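Local coordinates for methyltransferase (Geobacter sulfurreducens PCA, PDB 3C3P), which probably transfers a methyl group from S-adenosyl-L-methionine to an oxygen atom of a substrate, at residues 51-56 and 75-80; 69-74 and 84-89. All coordinates share one frame; numbering follows the deposited sequence.

Overall arrangement
The two contacts lie side by side in the Rossmann-like methyltransferase domain, their centres 13 Å apart. Along the chain their segments alternate: 51-56 closes helix 42-55, 69-74 forms most of the next helix, the loop segment 75-80 leads out of it, and 84-89 carries strand 83-88 to its end. Contact 2 packs helix 69-75 on the neighbouring parallel strand; contact 1 sets the loop after the same helix against helix 42-55. They also touch each other, I78 CD1 lying 3.7 Å from V84 CG2 and A52 CB 4.0 Å from F74 CD1. One short helix and its exit loop thus join a strand of the central sheet to the helix that precedes strand 59-63.

Contact 1 (51-56 and 75-80); sequences LARIKQ and ARAISI. With EDO (1,2-ethanediol), chain R.
A52 and A77 meet methyl to methyl, with the two CB atoms 3.5 Å apart, and this is the tightly packed, buried part of a small contact. A52 points its methyl toward the loop from the last turns of helix 42-55. With only methyl groups between them, A52 and A77 bring their CA atoms to 5.9 Å; the nearest CA pair is R53 with A77, at 5.5 Å. On the inner side A52 also packs on I129 of strand 127-133, and Y49, one turn back on the same helix, touches A77.

In the Rossmann-like fold of these methyltransferases, 75-80 is the link that carries the chain from helix 69-75 back to strand 83-88, and here it passes the C-terminal end of helix 42-55.

The solvent side differs in kind: R53 is partly exposed and touches the loop through its aliphatic part, without a hydrogen bond to it. Its CD lies 3.4 Å from A77 O and 3.9 Å from A77 CB. Bends at both chi2 (-54°) and chi3 (-60°) fold the chain over A77 instead of letting it run straight out. The guanidinium stands obliquely to A77 O, and its NH1 is bonded instead to Y49 OH. On the side of the helix turned from the loop, where it packs on the second subunit, R53 O accepts a hydrogen bond of 2.9 Å from O2 of a 1,2-ethanediol, probably a crystallisation additive, which is also bonded to Y207 OH of that subunit.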
loop_
_atom_site.group_PDB
_atom_site.type_symbol
_atom_site.label_atom_id
_atom_site.label_comp_id
_atom_site.label_asym_id
_atom_site.label_seq_id
_atom_site.Cartn_x
_atom_site.Cartn_y
_atom_site.Cartn_z
ATOM N N LEU A 51 3.083 -0.594 -4.863
ATOM C CA LEU A 51 3.927 -0.046 -3.786
ATOM C C LEU A 51 5.302 0.377 -4.323
ATOM O O LEU A 51 5.895 1.401 -3.934
ATOM C CB LEU A 51 4.074 -1.084 -2.646
ATOM C CG LEU A 51 2.820 -1.384 -1.817
ATOM C CD1 LEU A 51 3.067 -2.582 -0.903
ATOM C CD2 LEU A 51 2.354 -0.158 -1.024
ATOM N N ALA A 52 5.804 -0.410 -5.258
ATOM C CA ALA A 52 7.119 -0.172 -5.843
ATOM C C ALA A 52 7.064 1.074 -6.702
ATOM O O ALA A 52 7.961 1.897 -6.677
ATOM C CB ALA A 52 7.609 -1.396 -6.651
ATOM N N ARG A 53 5.979 1.232 -7.446
ATOM C CA ARG A 53 5.835 2.450 -8.256
ATOM C C ARG A 53 5.817 3.711 -7.378
ATOM O O ARG A 53 6.455 4.697 -7.681
ATOM C CB ARG A 53 4.575 2.455 -9.109
ATOM C CG ARG A 53 4.584 1.556 -10.322
ATOM C CD ARG A 53 5.776 1.790 -11.270
ATOM N NE ARG A 53 5.883 3.129 -11.852
ATOM C CZ ARG A 53 5.368 3.501 -13.021
ATOM N NH1 ARG A 53 4.643 2.667 -13.764
ATOM N NH2 ARG A 53 5.558 4.744 -13.415
ATOM N N ILE A 54 5.085 3.688 -6.273
ATOM C CA ILE A 54 5.020 4.906 -5.437
ATOM C C ILE A 54 6.272 5.092 -4.614
ATOM O O ILE A 54 6.651 6.204 -4.286
ATOM C CB ILE A 54 3.734 5.034 -4.532
ATOM C CG1 ILE A 54 3.669 3.944 -3.499
ATOM C CG2 ILE A 54 2.444 5.068 -5.406
ATOM C CD1 ILE A 54 2.553 4.170 -2.431
ATOM N N LYS A 55 6.945 4.008 -4.306
ATOM C CA LYS A 55 8.178 4.103 -3.530
ATOM C C LYS A 55 9.359 4.633 -4.377
ATOM O O LYS A 55 10.203 5.378 -3.877
ATOM C CB LYS A 55 8.581 2.715 -3.014
ATOM C CG LYS A 55 9.829 2.672 -2.108
ATOM C CD LYS A 55 9.550 3.158 -0.711
ATOM C CE LYS A 55 10.781 2.997 0.216
ATOM N NZ LYS A 55 11.871 4.011 -0.106
ATOM N N GLN A 56 9.373 4.247 -5.649
ATOM C CA GLN A 56 10.459 4.609 -6.610
ATOM C C GLN A 56 11.837 4.144 -6.107
ATOM O O GLN A 56 12.796 4.943 -6.006
ATOM C CB GLN A 56 10.562 6.105 -6.901
ATOM C CG GLN A 56 9.358 6.771 -7.479
ATOM C CD GLN A 56 9.748 8.107 -8.116
ATOM O OE1 GLN A 56 10.720 8.731 -7.722
ATOM N NE2 GLN A 56 9.017 8.514 -9.123
ATOM N N ALA A 75 10.460 -5.946 -11.078
ATOM C CA ALA A 75 11.251 -5.544 -12.252
ATOM C C ALA A 75 10.472 -4.619 -13.173
ATOM O O ALA A 75 11.018 -3.707 -13.793
ATOM C CB ALA A 75 11.752 -6.783 -13.041
ATOM N N ARG A 76 9.188 -4.889 -13.237
ATOM C CA ARG A 76 8.258 -4.146 -14.092
ATOM C C ARG A 76 7.996 -2.742 -13.595
ATOM O O ARG A 76 7.560 -1.882 -14.349
ATOM C CB ARG A 76 6.897 -4.865 -14.166
ATOM C CG ARG A 76 6.947 -6.284 -14.724
ATOM C CD ARG A 76 5.583 -6.751 -15.258
ATOM N NE ARG A 76 5.048 -5.749 -16.190
ATOM C CZ ARG A 76 4.137 -5.948 -17.136
ATOM N NH1 ARG A 76 3.688 -7.165 -17.422
ATOM N NH2 ARG A 76 3.737 -4.906 -17.862
ATOM N N ALA A 77 8.297 -2.536 -12.316
ATOM C CA ALA A 77 8.032 -1.269 -11.609
ATOM C C ALA A 77 9.185 -0.303 -11.462
ATOM O O ALA A 77 8.996 0.804 -10.965
ATOM C CB ALA A 77 7.479 -1.595 -10.186
ATOM N N ILE A 78 10.362 -0.709 -11.914
ATOM C CA ILE A 78 11.563 0.132 -11.749
ATOM C C ILE A 78 12.220 0.604 -13.036
ATOM O O ILE A 78 12.048 0.022 -14.120
ATOM C CB ILE A 78 12.649 -0.606 -10.868
ATOM C CG1 ILE A 78 13.245 -1.792 -11.616
ATOM C CG2 ILE A 78 12.061 -1.070 -9.496
ATOM C CD1 ILE A 78 14.499 -2.351 -10.980
ATOM N N SER A 79 12.992 1.680 -12.908
ATOM C CA SER A 79 13.720 2.226 -14.079
ATOM C C SER A 79 14.968 1.433 -14.387
ATOM O O SER A 79 15.424 0.573 -13.629
ATOM C CB SER A 79 14.145 3.692 -13.898
ATOM O OG SER A 79 15.065 3.850 -12.811
ATOM N N ILE A 80 15.529 1.802 -15.520
ATOM C CA ILE A 80 16.746 1.182 -16.037
ATOM C C ILE A 80 17.920 1.509 -15.119
ATOM O O ILE A 80 18.914 0.779 -15.061
ATOM C CB ILE A 80 17.066 1.659 -17.486
ATOM C CG1 ILE A 80 18.186 0.819 -18.109
ATOM C CG2 ILE A 80 17.420 3.144 -17.504
ATOM C CD1 ILE A 80 18.515 1.200 -19.533
HETATM C C1 EDO R . 5.170 9.329 -7.591
HETATM O O1 EDO R . 4.539 8.373 -6.765
HETATM C C2 EDO R . 6.216 8.537 -8.266
HETATM O O2 EDO R . 5.739 7.323 -8.818
#

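Contact 2 (69-74 and 84-89); sequences CASWWF and VVMIDP. With EDO (1,2-ethanediol), chain I.
S71 and M86, a selenomethionine, face each other where helix 69-74 lies on strand 84-88, the two running almost exactly antiparallel at 176° with their axes 9.2 Å apart. This is the second half of a beta-alpha-beta unit, strand 59-63, helix 69-75 and strand 83-88, in the Rossmann-like methyltransferase fold. The closest approach is S71 OG to M86 CG, 3.1 Å, with M86 CB at 3.3 Å: the hydroxyl oxygen sits against the CH2 groups at the root of the chain. M86 has CG anti to its backbone nitrogen (chi1 179°), which sends the chain out toward the helix before it bends at chi2.

One turn on, F74 meets V84 in a purely apolar contact. Its CB lies 3.9 Å from V84 CG2, while the ring leads away from the strand, and the F74 side chain also packs on V60 of strand 59-63. The other methyl of V84, CG1, turns to S71 and stands 4.1 Å from OG.

Farther out, D65 of the loop before the helix organises the polar groups. Its OD2 is hydrogen-bonded to S71 OG, giving this buried hydroxyl a polar partner beside apolar neighbours, and its OD1 is bonded to A70 N. The backbone N of D65 is in turn bonded to D88 OD1, tying that loop to the strand end, a region where related methyltransferases bind S-adenosyl-L-methionine and which probably serves likewise here. That same D88 OD1 accepts a 2.7 Å hydrogen bond from O2 of a 1,2-ethanediol, probably from the crystallisation liquor.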
loop_
_atom_site.group_PDB
_atom_site.type_symbol
_atom_site.label_atom_id
_atom_site.label_comp_id
_atom_site.label_asym_id
_atom_site.label_seq_id
_atom_site.Cartn_x
_atom_site.Cartn_y
_atom_site.Cartn_z
ATOM N N CYS A 69 8.893 -15.061 -9.277
ATOM C CA CYS A 69 7.589 -14.388 -9.320
ATOM C C CYS A 69 7.583 -12.968 -8.728
ATOM O O CYS A 69 7.053 -12.029 -9.326
ATOM C CB CYS A 69 6.520 -15.234 -8.633
ATOM S SG CYS A 69 4.887 -14.491 -8.731
ATOM N N ALA A 70 8.163 -12.818 -7.547
ATOM C CA ALA A 70 8.212 -11.510 -6.874
ATOM C C ALA A 70 9.056 -10.532 -7.675
ATOM O O ALA A 70 8.694 -9.371 -7.883
ATOM C CB ALA A 70 8.777 -11.652 -5.430
ATOM N N SER A 71 10.173 -11.042 -8.163
ATOM C CA SER A 71 11.129 -10.238 -8.950
ATOM C C SER A 71 10.502 -9.775 -10.255
ATOM O O SER A 71 10.816 -8.708 -10.775
ATOM C CB SER A 71 12.399 -11.039 -9.228
ATOM O OG SER A 71 13.027 -11.430 -8.017
ATOM N N TRP A 72 9.579 -10.585 -10.760
ATOM C CA TRP A 72 8.914 -10.266 -12.007
ATOM C C TRP A 72 8.063 -9.004 -11.796
ATOM O O TRP A 72 8.107 -8.063 -12.599
ATOM C CB TRP A 72 8.103 -11.462 -12.509
ATOM C CG TRP A 72 7.521 -11.211 -13.801
ATOM C CD1 TRP A 72 8.113 -11.387 -15.034
ATOM C CD2 TRP A 72 6.226 -10.710 -14.052
ATOM N NE1 TRP A 72 7.242 -11.028 -16.029
ATOM C CE2 TRP A 72 6.078 -10.600 -15.449
ATOM C CE3 TRP A 72 5.171 -10.339 -13.238
ATOM C CZ2 TRP A 72 4.907 -10.146 -16.036
ATOM C CZ3 TRP A 72 4.011 -9.878 -13.832
ATOM C CH2 TRP A 72 3.889 -9.784 -15.201
ATOM N N TRP A 73 7.330 -8.975 -10.686
ATOM C CA TRP A 73 6.449 -7.824 -10.359
ATOM C C TRP A 73 7.248 -6.561 -10.099
ATOM O O TRP A 73 6.928 -5.474 -10.588
ATOM C CB TRP A 73 5.522 -8.115 -9.167
ATOM C CG TRP A 73 4.468 -9.127 -9.488
ATOM C CD1 TRP A 73 4.510 -10.470 -9.229
ATOM C CD2 TRP A 73 3.241 -8.885 -10.171
ATOM N NE1 TRP A 73 3.360 -11.074 -9.698
ATOM C CE2 TRP A 73 2.576 -10.127 -10.297
ATOM C CE3 TRP A 73 2.652 -7.746 -10.733
ATOM C CZ2 TRP A 73 1.338 -10.251 -10.912
ATOM C CZ3 TRP A 73 1.427 -7.875 -11.351
ATOM C CH2 TRP A 73 0.785 -9.125 -11.439
ATOM N N PHE A 74 8.316 -6.729 -9.338
ATOM C CA PHE A 74 9.195 -5.600 -9.007
ATOM C C PHE A 74 9.974 -5.048 -10.222
ATOM O O PHE A 74 10.144 -3.825 -10.366
ATOM C CB PHE A 74 10.181 -5.958 -7.889
ATOM C CG PHE A 74 9.542 -6.145 -6.543
ATOM C CD1 PHE A 74 8.867 -5.084 -5.937
ATOM C CD2 PHE A 74 9.696 -7.318 -5.837
ATOM C CE1 PHE A 74 8.294 -5.215 -4.675
ATOM C CE2 PHE A 74 9.130 -7.449 -4.563
ATOM C CZ PHE A 74 8.436 -6.393 -3.988
ATOM N N VAL A 84 16.869 -4.803 -9.251
ATOM C CA VAL A 84 16.253 -5.842 -8.439
ATOM C C VAL A 84 17.347 -6.909 -8.348
ATOM O O VAL A 84 17.958 -7.310 -9.361
ATOM C CB VAL A 84 14.984 -6.508 -9.006
ATOM C CG1 VAL A 84 14.561 -7.636 -8.078
ATOM C CG2 VAL A 84 13.843 -5.517 -9.196
ATOM N N VAL A 85 17.645 -7.290 -7.122
ATOM C CA VAL A 85 18.632 -8.317 -6.829
ATOM C C VAL A 85 17.875 -9.495 -6.232
ATOM O O VAL A 85 17.296 -9.423 -5.142
ATOM C CB VAL A 85 19.713 -7.852 -5.839
ATOM C CG1 VAL A 85 20.707 -8.992 -5.581
ATOM C CG2 VAL A 85 20.435 -6.602 -6.352
HETATM N N MSE A 86 17.884 -10.573 -6.986
HETATM C CA MSE A 86 17.211 -11.803 -6.619
HETATM C C MSE A 86 18.217 -12.910 -6.369
HETATM O O MSE A 86 19.129 -13.152 -7.175
HETATM C CB MSE A 86 16.246 -12.151 -7.755
HETATM C CG MSE A 86 15.380 -13.426 -7.673
HETATM SE SE MSE A 86 16.250 -15.171 -7.784
HETATM C CE MSE A 86 14.724 -16.174 -8.503
ATOM N N ILE A 87 18.050 -13.534 -5.205
ATOM C CA ILE A 87 18.892 -14.649 -4.753
ATOM C C ILE A 87 18.016 -15.853 -4.389
ATOM O O ILE A 87 17.005 -15.736 -3.707
ATOM C CB ILE A 87 19.807 -14.302 -3.532
ATOM C CG1 ILE A 87 20.615 -13.022 -3.735
ATOM C CG2 ILE A 87 20.759 -15.451 -3.195
ATOM C CD1 ILE A 87 19.869 -11.778 -3.324
ATOM N N ASP A 88 18.402 -17.012 -4.893
ATOM C CA ASP A 88 17.656 -18.239 -4.615
ATOM C C ASP A 88 18.581 -19.469 -4.638
ATOM O O ASP A 88 19.475 -19.591 -5.491
ATOM C CB ASP A 88 16.472 -18.374 -5.589
ATOM C CG ASP A 88 15.473 -19.452 -5.161
ATOM O OD1 ASP A 88 14.446 -19.046 -4.562
ATOM O OD2 ASP A 88 15.728 -20.675 -5.327
ATOM N N PRO A 89 18.371 -20.394 -3.694
ATOM C CA PRO A 89 19.282 -21.529 -3.708
ATOM C C PRO A 89 19.045 -22.489 -4.855
ATOM O O PRO A 89 19.950 -23.235 -5.241
ATOM C CB PRO A 89 19.003 -22.215 -2.358
ATOM C CG PRO A 89 17.697 -21.748 -1.930
ATOM C CD PRO A 89 17.518 -20.374 -2.497
HETATM C C1 EDO I . 12.809 -19.499 -1.095
HETATM O O1 EDO I . 13.880 -19.222 -0.188
HETATM C C2 EDO I . 13.249 -20.630 -2.017
HETATM O O2 EDO I . 12.605 -20.524 -3.291
#